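Local coordinates for ABC transporter, solute-binding protein (PDB 6LKK), which binds glucose 6-phosphate as an extracellular solute-binding lipoprotein and probably serves as the sugar-phosphate sensor of a two-component signalling system, at residues Y6-S11 with Q37-N42; D69-Q74 with P228-L233; M165-T170 with I174-K179. One frame throughout, in Å; residues are numbered along the deposited sequence.

Contact 1 (Y6-S11 with Q37-N42); sequences YSPYQS and QVLLSN. With G6P (6-O-phosphono-alpha-D-glucopyranose), chain B.
L39 lays its CD1 methyl over the peptide link between S7 and P8, where the chain of strand 2-7 leads on to the sugar-phosphate pocket of this periplasmic-binding-protein fold. The methyl lies 3.4 Å from S7 C and 3.5 Å from P8 N, so it packs on the flat of the backbone as much as on a side chain. Leucine suits the spot because its two methyls fork: CD1 takes the S7-P8 link and the CD methylene of P8, 3.9 Å from L39 CD1, while CD2 reaches the Y6 ring near its plane, 4.4 Å from Y6 CD2. The torsion setting CG beside the backbone N (chi1 -72°) aims both branches off helix 36-45 at the strand. F55 of strand 54-56 also touches Y6, P8 and L39, completing this greasy layer, and Y6 sends its hydroxyl beyond it to E46 and the backbone N of G52.

S7 OG accepts a hydrogen bond from Y9 N (3.1 Å), forming an ST turn; OG is also bonded to the carbonyl of M56. The turn presents P8 and Y9 to glucose 6-phosphate: P8 CB is 3.3 Å from O6, and Y9 CD1 approaches O4 to 3.2 Å.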
loop_
_atom_site.group_PDB
_atom_site.type_symbol
_atom_site.label_atom_id
_atom_site.label_comp_id
_atom_site.label_asym_id
_atom_site.label_seq_id
_atom_site.Cartn_x
_atom_site.Cartn_y
_atom_site.Cartn_z
ATOM N N TYR A 6 5.079 1.205 -13.581
ATOM C CA TYR A 6 3.714 1.311 -13.077
ATOM C C TYR A 6 3.768 1.355 -11.557
ATOM O O TYR A 6 4.455 0.537 -10.939
ATOM C CB TYR A 6 2.851 0.123 -13.505
ATOM C CG TYR A 6 2.792 -0.182 -14.984
ATOM C CD1 TYR A 6 3.771 -0.957 -15.593
ATOM C CD2 TYR A 6 1.731 0.260 -15.763
ATOM C CE1 TYR A 6 3.708 -1.259 -16.944
ATOM C CE2 TYR A 6 1.660 -0.035 -17.114
ATOM C CZ TYR A 6 2.651 -0.795 -17.696
ATOM O OH TYR A 6 2.584 -1.093 -19.038
ATOM N N SER A 7 3.046 2.297 -10.950
ATOM C CA SER A 7 3.048 2.322 -9.491
ATOM C C SER A 7 1.825 3.016 -8.905
ATOM O O SER A 7 1.478 4.126 -9.328
ATOM C CB SER A 7 4.305 3.016 -8.971
ATOM O OG SER A 7 4.308 3.018 -7.554
ATOM N N PRO A 8 1.155 2.405 -7.921
ATOM C CA PRO A 8 0.118 3.132 -7.173
ATOM C C PRO A 8 0.666 4.079 -6.121
ATOM O O PRO A 8 -0.124 4.807 -5.502
ATOM C CB PRO A 8 -0.690 2.002 -6.521
ATOM C CG PRO A 8 0.312 0.922 -6.324
ATOM C CD PRO A 8 1.216 0.988 -7.523
ATOM N N TYR A 9 1.977 4.086 -5.880
ATOM C CA TYR A 9 2.549 5.015 -4.918
ATOM C C TYR A 9 2.314 6.452 -5.361
ATOM O O TYR A 9 2.190 6.748 -6.552
ATOM C CB TYR A 9 4.054 4.797 -4.755
ATOM C CG TYR A 9 4.454 3.542 -4.016
ATOM C CD1 TYR A 9 4.036 3.316 -2.714
ATOM C CD2 TYR A 9 5.288 2.606 -4.608
ATOM C CE1 TYR A 9 4.412 2.173 -2.033
ATOM C CE2 TYR A 9 5.671 1.465 -3.936
ATOM C CZ TYR A 9 5.233 1.251 -2.652
ATOM O OH TYR A 9 5.614 0.115 -1.980
ATOM N N GLN A 10 2.278 7.352 -4.386
ATOM C CA GLN A 10 2.275 8.775 -4.682
ATOM C C GLN A 10 3.665 9.220 -5.117
ATOM O O GLN A 10 4.681 8.651 -4.712
ATOM C CB GLN A 10 1.817 9.575 -3.463
ATOM C CG GLN A 10 0.365 9.329 -3.093
ATOM C CD GLN A 10 -0.596 9.762 -4.184
ATOM O OE1 GLN A 10 -0.767 10.952 -4.441
ATOM N NE2 GLN A 10 -1.223 8.792 -4.838
ATOM N N SER A 11 3.699 10.253 -5.958
ATOM C CA SER A 11 4.962 10.699 -6.537
ATOM C C SER A 11 5.985 11.057 -5.461
ATOM O O SER A 11 7.180 10.780 -5.618
ATOM C CB SER A 11 4.714 11.897 -7.452
ATOM O OG SER A 11 5.894 12.255 -8.149
ATOM N N GLN A 37 -5.356 -1.924 -8.847
ATOM C CA GLN A 37 -6.036 -2.845 -9.750
ATOM C C GLN A 37 -6.349 -2.197 -11.092
ATOM O O GLN A 37 -6.433 -2.897 -12.108
ATOM C CB GLN A 37 -7.308 -3.374 -9.096
ATOM C CG GLN A 37 -7.048 -4.291 -7.912
ATOM C CD GLN A 37 -6.208 -5.494 -8.289
ATOM O OE1 GLN A 37 -6.440 -6.129 -9.319
ATOM N NE2 GLN A 37 -5.216 -5.805 -7.465
ATOM N N VAL A 38 -6.528 -0.877 -11.123
ATOM C CA VAL A 38 -6.706 -0.188 -12.398
ATOM C C VAL A 38 -5.435 -0.286 -13.229
ATOM O O VAL A 38 -5.479 -0.568 -14.433
ATOM C CB VAL A 38 -7.119 1.276 -12.164
ATOM C CG1 VAL A 38 -7.235 2.021 -13.489
ATOM C CG2 VAL A 38 -8.435 1.338 -11.405
ATOM N N LEU A 39 -4.280 -0.055 -12.601
ATOM C CA LEU A 39 -3.008 -0.227 -13.293
ATOM C C LEU A 39 -2.873 -1.644 -13.834
ATOM O O LEU A 39 -2.492 -1.847 -14.993
ATOM C CB LEU A 39 -1.851 0.100 -12.346
ATOM C CG LEU A 39 -1.650 1.575 -11.987
ATOM C CD1 LEU A 39 -0.653 1.702 -10.847
ATOM C CD2 LEU A 39 -1.177 2.371 -13.192
ATOM N N LEU A 40 -3.187 -2.643 -13.006
ATOM C CA LEU A 40 -3.055 -4.029 -13.436
ATOM C C LEU A 40 -4.035 -4.358 -14.555
ATOM O O LEU A 40 -3.701 -5.106 -15.481
ATOM C CB LEU A 40 -3.260 -4.967 -12.247
ATOM C CG LEU A 40 -2.131 -4.964 -11.213
ATOM C CD1 LEU A 40 -2.570 -5.643 -9.923
ATOM C CD2 LEU A 40 -0.893 -5.648 -11.777
ATOM N N SER A 41 -5.246 -3.802 -14.494
ATOM C CA SER A 41 -6.235 -4.074 -15.533
ATOM C C SER A 41 -5.856 -3.407 -16.848
ATOM O O SER A 41 -5.954 -4.027 -17.914
ATOM C CB SER A 41 -7.615 -3.609 -15.073
ATOM O OG SER A 41 -8.092 -4.411 -14.007
ATOM N N ASN A 42 -5.428 -2.144 -16.800
ATOM C CA ASN A 42 -5.004 -1.465 -18.020
ATOM C C ASN A 42 -3.751 -2.111 -18.596
ATOM O O ASN A 42 -3.626 -2.262 -19.817
ATOM C CB ASN A 42 -4.771 0.020 -17.741
ATOM C CG ASN A 42 -6.051 0.752 -17.377
ATOM O OD1 ASN A 42 -7.152 0.264 -17.633
ATOM N ND2 ASN A 42 -5.911 1.935 -16.790
HETATM C C1 G6P B . -1.553 0.372 -0.510
HETATM C C2 G6P B . -0.089 -0.107 -0.673
HETATM C C3 G6P B . 0.798 0.845 -1.387
HETATM C C4 G6P B . 0.081 1.533 -2.461
HETATM C C5 G6P B . -0.977 2.445 -1.850
HETATM C C6 G6P B . -1.828 3.052 -2.920
HETATM O O1 G6P B . -1.944 0.268 0.826
HETATM O O2 G6P B . 0.484 -0.382 0.617
HETATM O O3 G6P B . 1.937 0.080 -1.977
HETATM O O4 G6P B . 0.995 2.349 -3.235
HETATM O O5 G6P B . -1.881 1.738 -0.923
HETATM O O6 G6P B . -2.429 2.015 -3.663
HETATM P P G6P B . -4.096 2.043 -3.940
HETATM O O1P G6P B . -4.432 0.885 -4.862
HETATM O O2P G6P B . -4.497 3.375 -4.603
HETATM O O3P G6P B . -4.814 1.882 -2.650
#

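Contact 2 (D69-Q74 with P228-L233); sequences DFVPYQ and PKRKKL
K231 runs out along the ring of Y73. Its CB starts 4.0 Å from Y73 OH, CG lies near CZ and the hydroxyl, CD sits 3.8 Å from both CE1 and CZ, and CE comes closest, 3.5 Å from Y73 CE1. That last methylene makes a CH-pi contact, 3.9 Å from the ring centroid and 26° off its normal. NZ ends the run beside CD1 and CE1. With every torsion beyond CG close to 180°, the chain stays straight; lysine fits because its long apolar stem can pack along the flat face that tyrosine offers.

The contact joins the start of helix 230-237 to the weakly bonded strand 70-71 and the residues just after it. That strand pairs antiparallel with strand 213-221 of the central sheet, whose L220 touches Y73, R230 and K231. Tyrosine also brings a hydroxyl: a water at the ring edge, in its plane, accepts from Y73 OH and donates to K231 O at 2.7 Å.

V71, a compact residue, sets its CG2 methyl beside the guanidinium, 3.7 Å from R230 NH2. The extended arginine crosses the valine at about a right angle, and its NH1 bonds to the carbonyl of V221.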
loop_
_atom_site.group_PDB
_atom_site.type_symbol
_atom_site.label_atom_id
_atom_site.label_comp_id
_atom_site.label_asym_id
_atom_site.label_seq_id
_atom_site.Cartn_x
_atom_site.Cartn_y
_atom_site.Cartn_z
ATOM N N ASP A 69 1.053 -11.776 -17.377
ATOM C CA ASP A 69 1.521 -10.443 -17.729
ATOM C C ASP A 69 2.858 -10.092 -17.094
ATOM O O ASP A 69 3.327 -8.962 -17.270
ATOM C CB ASP A 69 0.479 -9.399 -17.320
ATOM C CG ASP A 69 -0.799 -9.507 -18.124
ATOM O OD1 ASP A 69 -0.759 -10.076 -19.235
ATOM O OD2 ASP A 69 -1.843 -9.018 -17.645
ATOM N N PHE A 70 3.484 -11.020 -16.377
ATOM C CA PHE A 70 4.714 -10.741 -15.654
ATOM C C PHE A 70 5.722 -11.853 -15.896
ATOM O O PHE A 70 5.377 -12.950 -16.346
ATOM C CB PHE A 70 4.441 -10.580 -14.153
ATOM C CG PHE A 70 3.534 -9.431 -13.830
ATOM C CD1 PHE A 70 2.159 -9.592 -13.840
ATOM C CD2 PHE A 70 4.056 -8.185 -13.538
ATOM C CE1 PHE A 70 1.322 -8.528 -13.556
ATOM C CE2 PHE A 70 3.225 -7.120 -13.253
ATOM C CZ PHE A 70 1.858 -7.293 -13.261
ATOM N N VAL A 71 6.974 -11.551 -15.593
ATOM C CA VAL A 71 8.093 -12.470 -15.793
ATOM C C VAL A 71 8.460 -13.081 -14.453
ATOM O O VAL A 71 8.592 -12.334 -13.463
ATOM C CB VAL A 71 9.304 -11.752 -16.416
ATOM C CG1 VAL A 71 10.476 -12.715 -16.587
ATOM C CG2 VAL A 71 8.925 -11.121 -17.749
ATOM N N PRO A 72 8.636 -14.398 -14.347
ATOM C CA PRO A 72 9.075 -14.991 -13.077
ATOM C C PRO A 72 10.478 -14.516 -12.726
ATOM O O PRO A 72 11.444 -14.829 -13.425
ATOM C CB PRO A 72 9.037 -16.500 -13.345
ATOM C CG PRO A 72 8.205 -16.668 -14.566
ATOM C CD PRO A 72 8.413 -15.435 -15.377
ATOM N N TYR A 73 10.584 -13.757 -11.639
ATOM C CA TYR A 73 11.863 -13.202 -11.225
ATOM C C TYR A 73 11.784 -12.683 -9.800
ATOM O O TYR A 73 10.818 -12.010 -9.427
ATOM C CB TYR A 73 12.290 -12.076 -12.167
ATOM C CG TYR A 73 13.620 -11.454 -11.809
ATOM C CD1 TYR A 73 14.813 -12.081 -12.146
ATOM C CD2 TYR A 73 13.685 -10.242 -11.135
ATOM C CE1 TYR A 73 16.031 -11.518 -11.824
ATOM C CE2 TYR A 73 14.902 -9.670 -10.809
ATOM C CZ TYR A 73 16.072 -10.314 -11.158
ATOM O OH TYR A 73 17.292 -9.758 -10.841
ATOM N N GLN A 74 12.788 -13.008 -8.994
ATOM C CA GLN A 74 12.977 -12.385 -7.696
ATOM C C GLN A 74 14.432 -11.971 -7.570
ATOM O O GLN A 74 15.333 -12.710 -7.978
ATOM C CB GLN A 74 12.603 -13.321 -6.547
ATOM C CG GLN A 74 11.125 -13.639 -6.465
ATOM C CD GLN A 74 10.777 -14.443 -5.228
ATOM O OE1 GLN A 74 11.661 -14.859 -4.477
ATOM N NE2 GLN A 74 9.488 -14.659 -5.005
ATOM N N PRO A 228 16.823 -3.274 -20.736
ATOM C CA PRO A 228 17.828 -4.141 -20.096
ATOM C C PRO A 228 18.269 -3.679 -18.714
ATOM O O PRO A 228 18.908 -4.462 -18.001
ATOM C CB PRO A 228 18.999 -4.118 -21.090
ATOM C CG PRO A 228 18.810 -2.885 -21.895
ATOM C CD PRO A 228 17.335 -2.642 -21.963
ATOM N N LYS A 229 17.951 -2.454 -18.306
ATOM C CA LYS A 229 18.339 -1.952 -16.995
ATOM C C LYS A 229 17.277 -2.186 -15.927
ATOM O O LYS A 229 17.447 -1.724 -14.793
ATOM C CB LYS A 229 18.657 -0.456 -17.080
ATOM C CG LYS A 229 20.022 -0.160 -17.673
ATOM C CD LYS A 229 21.106 -0.357 -16.629
ATOM C CE LYS A 229 22.467 -0.616 -17.255
ATOM N NZ LYS A 229 23.392 -1.229 -16.262
ATOM N N ARG A 230 16.196 -2.900 -16.247
ATOM C CA ARG A 230 15.114 -3.028 -15.277
ATOM C C ARG A 230 15.498 -3.931 -14.113
ATOM O O ARG A 230 15.036 -3.712 -12.990
ATOM C CB ARG A 230 13.839 -3.535 -15.951
ATOM C CG ARG A 230 13.885 -4.949 -16.502
ATOM C CD ARG A 230 12.544 -5.264 -17.140
ATOM N NE ARG A 230 12.416 -6.646 -17.591
ATOM C CZ ARG A 230 11.303 -7.150 -18.115
ATOM N NH1 ARG A 230 10.226 -6.386 -18.251
ATOM N NH2 ARG A 230 11.262 -8.414 -18.504
ATOM N N LYS A 231 16.342 -4.938 -14.343
ATOM C CA LYS A 231 16.795 -5.751 -13.220
ATOM C C LYS A 231 17.733 -4.966 -12.314
ATOM O O LYS A 231 17.723 -5.164 -11.093
ATOM C CB LYS A 231 17.462 -7.032 -13.724
ATOM C CG LYS A 231 16.449 -8.071 -14.156
ATOM C CD LYS A 231 17.086 -9.333 -14.701
ATOM C CE LYS A 231 16.008 -10.307 -15.153
ATOM N NZ LYS A 231 16.558 -11.553 -15.755
ATOM N N LYS A 232 18.530 -4.056 -12.881
ATOM C CA LYS A 232 19.322 -3.163 -12.043
ATOM C C LYS A 232 18.419 -2.266 -11.207
ATOM O O LYS A 232 18.732 -1.967 -10.049
ATOM C CB LYS A 232 20.267 -2.325 -12.907
ATOM C CG LYS A 232 21.026 -1.225 -12.165
ATOM C CD LYS A 232 21.943 -1.766 -11.079
ATOM C CE LYS A 232 21.807 -0.965 -9.793
ATOM N NZ LYS A 232 22.672 -1.491 -8.702
ATOM N N LEU A 233 17.285 -1.838 -11.769
ATOM C CA LEU A 233 16.361 -0.998 -11.011
ATOM C C LEU A 233 15.772 -1.765 -9.832
ATOM O O LEU A 233 15.699 -1.244 -8.713
ATOM C CB LEU A 233 15.250 -0.470 -11.923
ATOM C CG LEU A 233 14.170 0.372 -11.229
ATOM C CD1 LEU A 233 14.771 1.601 -10.559
ATOM C CD2 LEU A 233 13.089 0.785 -12.214
HETATM O O HOH W 1 17.102 -7.419 -9.771
#

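Contact 3 (M165-T170 with I174-K179); sequences MQLSKT and IEDVAK. With G6P (6-O-phosphono-alpha-D-glucopyranose), chain B.
Strand 165-167 and helix 170-178 are the first strand and helix of a beta-alpha-beta crossover that ends in strand 184-188, both strands pairing in parallel with strand 129-132 of this solute-binding fold. T170, between strand and helix, meets the phosphate of glucose 6-phosphate: its OG1 donates a hydrogen bond to the phosphate oxygen O3P at 2.6 Å. Its first torsion (chi1 -64°) places OG1 beside the backbone N, and the same hydroxyl is hydrogen-bonded to S132 OG, so two bonds grip one small group. Threonine suits the place: the hydroxyl serves the anion, while CB packs against it, 3.5 Å from O3P, and the side chain touches Y188 and T137. T139, another residue that binds the sugar phosphate, is a close neighbour.

Between strand and helix the packing is slight. T170 O and I174 N stand 3.8 Å apart. I174 turns its far end from the strand segment, among W195 of helix 189-197, S187 and V202; a branched aliphatic chain fills such a site well. L167, held in parallel pairing through the backbones of Y131 and N133, points its side chain at the helix.

E175 and K179, four residues apart, form a salt bridge, NZ to OE2 at 2.9 Å. The lysine uses the anti lone pair of that oxygen, the one facing away from OE1. The D176 and L167 side chains cross obliquely, D176 OD2 ending 4.2 Å from the L167 CD1 methyl.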
loop_
_atom_site.group_PDB
_atom_site.type_symbol
_atom_site.label_atom_id
_atom_site.label_comp_id
_atom_site.label_asym_id
_atom_site.label_seq_id
_atom_site.Cartn_x
_atom_site.Cartn_y
_atom_site.Cartn_z
ATOM N N MET A 165 -18.579 6.400 3.538
ATOM C CA MET A 165 -18.682 6.887 2.169
ATOM C C MET A 165 -17.511 6.332 1.372
ATOM O O MET A 165 -16.349 6.561 1.729
ATOM C CB MET A 165 -18.674 8.415 2.137
ATOM C CG MET A 165 -19.632 9.058 3.125
ATOM S SD MET A 165 -21.354 8.674 2.766
ATOM C CE MET A 165 -21.741 9.968 1.588
ATOM N N GLN A 166 -17.812 5.606 0.301
ATOM C CA GLN A 166 -16.780 5.035 -0.551
ATOM C C GLN A 166 -16.339 6.065 -1.581
ATOM O O GLN A 166 -17.174 6.701 -2.232
ATOM C CB GLN A 166 -17.280 3.774 -1.251
ATOM C CG GLN A 166 -16.206 3.071 -2.064
ATOM C CD GLN A 166 -16.727 1.863 -2.812
ATOM O OE1 GLN A 166 -16.701 1.825 -4.041
ATOM N NE2 GLN A 166 -17.196 0.868 -2.074
ATOM N N LEU A 167 -15.026 6.224 -1.720
ATOM C CA LEU A 167 -14.428 7.107 -2.709
ATOM C C LEU A 167 -13.648 6.279 -3.720
ATOM O O LEU A 167 -13.215 5.160 -3.437
ATOM C CB LEU A 167 -13.499 8.130 -2.045
ATOM C CG LEU A 167 -14.074 8.880 -0.841
ATOM C CD1 LEU A 167 -13.024 9.803 -0.241
ATOM C CD2 LEU A 167 -15.310 9.665 -1.240
ATOM N N SER A 168 -13.464 6.847 -4.912
ATOM C CA SER A 168 -12.792 6.110 -5.977
ATOM C C SER A 168 -11.311 5.908 -5.673
ATOM O O SER A 168 -10.760 4.835 -5.946
ATOM C CB SER A 168 -12.964 6.844 -7.307
ATOM O OG SER A 168 -12.262 6.183 -8.344
ATOM N N LYS A 169 -10.654 6.917 -5.103
ATOM C CA LYS A 169 -9.200 6.960 -5.010
ATOM C C LYS A 169 -8.757 6.954 -3.555
ATOM O O LYS A 169 -9.278 7.718 -2.735
ATOM C CB LYS A 169 -8.648 8.200 -5.715
ATOM C CG LYS A 169 -8.988 8.277 -7.200
ATOM C CD LYS A 169 -8.318 7.175 -8.012
ATOM C CE LYS A 169 -6.803 7.273 -7.942
ATOM N NZ LYS A 169 -6.157 6.955 -9.243
ATOM N N THR A 170 -7.777 6.102 -3.250
ATOM C CA THR A 170 -7.231 6.026 -1.901
ATOM C C THR A 170 -6.734 7.381 -1.418
ATOM O O THR A 170 -6.978 7.767 -0.269
ATOM C CB THR A 170 -6.103 4.995 -1.860
ATOM O OG1 THR A 170 -6.638 3.698 -2.151
ATOM C CG2 THR A 170 -5.435 4.963 -0.493
ATOM N N ILE A 174 -7.319 10.522 2.391
ATOM C CA ILE A 174 -6.505 11.335 3.290
ATOM C C ILE A 174 -6.682 12.814 2.975
ATOM O O ILE A 174 -6.731 13.651 3.885
ATOM C CB ILE A 174 -5.022 10.922 3.229
ATOM C CG1 ILE A 174 -4.194 11.751 4.219
ATOM C CG2 ILE A 174 -4.459 11.099 1.825
ATOM C CD1 ILE A 174 -4.621 11.622 5.671
ATOM N N GLU A 175 -6.788 13.167 1.691
ATOM C CA GLU A 175 -6.971 14.570 1.337
ATOM C C GLU A 175 -8.224 15.136 1.993
ATOM O O GLU A 175 -8.188 16.204 2.614
ATOM C CB GLU A 175 -7.049 14.741 -0.183
ATOM C CG GLU A 175 -7.262 16.196 -0.599
ATOM C CD GLU A 175 -7.364 16.397 -2.095
ATOM O OE1 GLU A 175 -7.312 15.402 -2.848
ATOM O OE2 GLU A 175 -7.499 17.566 -2.517
ATOM N N ASP A 176 -9.345 14.425 1.870
ATOM C CA ASP A 176 -10.610 14.954 2.369
ATOM C C ASP A 176 -10.692 14.885 3.888
ATOM O O ASP A 176 -11.329 15.744 4.506
ATOM C CB ASP A 176 -11.777 14.204 1.725
ATOM C CG ASP A 176 -12.016 14.627 0.288
ATOM O OD1 ASP A 176 -11.373 15.599 -0.165
ATOM O OD2 ASP A 176 -12.845 13.987 -0.394
ATOM N N VAL A 177 -10.067 13.884 4.511
ATOM C CA VAL A 177 -9.966 13.880 5.968
ATOM C C VAL A 177 -9.096 15.039 6.432
ATOM O O VAL A 177 -9.471 15.799 7.333
ATOM C CB VAL A 177 -9.419 12.531 6.473
ATOM C CG1 VAL A 177 -9.124 12.596 7.966
ATOM C CG2 VAL A 177 -10.412 11.417 6.198
ATOM N N ALA A 178 -7.919 15.193 5.822
ATOM C CA ALA A 178 -6.998 16.250 6.230
ATOM C C ALA A 178 -7.624 17.628 6.065
ATOM O O ALA A 178 -7.381 18.527 6.876
ATOM C CB ALA A 178 -5.702 16.154 5.425
ATOM N N LYS A 179 -8.429 17.814 5.020
ATOM C CA LYS A 179 -9.046 19.103 4.736
ATOM C C LYS A 179 -10.381 19.301 5.443
ATOM O O LYS A 179 -11.027 20.335 5.240
ATOM C CB LYS A 179 -9.229 19.268 3.224
ATOM C CG LYS A 179 -7.920 19.470 2.479
ATOM C CD LYS A 179 -8.140 19.639 0.989
ATOM C CE LYS A 179 -6.830 19.880 0.262
ATOM N NZ LYS A 179 -7.033 20.070 -1.198
HETATM C C1 G6P B . -1.553 0.372 -0.510
HETATM C C2 G6P B . -0.089 -0.107 -0.673
HETATM C C3 G6P B . 0.798 0.845 -1.387
HETATM C C4 G6P B . 0.081 1.533 -2.461
HETATM C C5 G6P B . -0.977 2.445 -1.850
HETATM C C6 G6P B . -1.828 3.052 -2.920
HETATM O O1 G6P B . -1.944 0.268 0.826
HETATM O O2 G6P B . 0.484 -0.382 0.617
HETATM O O3 G6P B . 1.937 0.080 -1.977
HETATM O O4 G6P B . 0.995 2.349 -3.235
HETATM O O5 G6P B . -1.881 1.738 -0.923
HETATM O O6 G6P B . -2.429 2.015 -3.663
HETATM P P G6P B . -4.096 2.043 -3.940
HETATM O O1P G6P B . -4.432 0.885 -4.862
HETATM O O2P G6P B . -4.497 3.375 -4.603
HETATM O O3P G6P B . -4.814 1.882 -2.650
#

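From the N terminus, contact 1 closes first, returning helix 36-45 to strand 2-7 and the residues after it. The chain then opens contact 2 at 69-74 and closes it only at 228-233, more than 150 residues later, bringing helix 230-237 to strand 70-71 and its continuation, both beside strand 213-221. Contact 3, a local strand-to-helix closure, falls wholly within that long excursion, so it nests in contact 2 and nothing crosses. Contacts 1 and 2 touch directly through L40 CD2 and F70 CZ, 3.5 Å apart, whereas contacts 2 and 3 lie on opposite sides of the chain's centre. Contacts 1 and 3 do not touch, yet both reach glucose 6-phosphate, which bridges them.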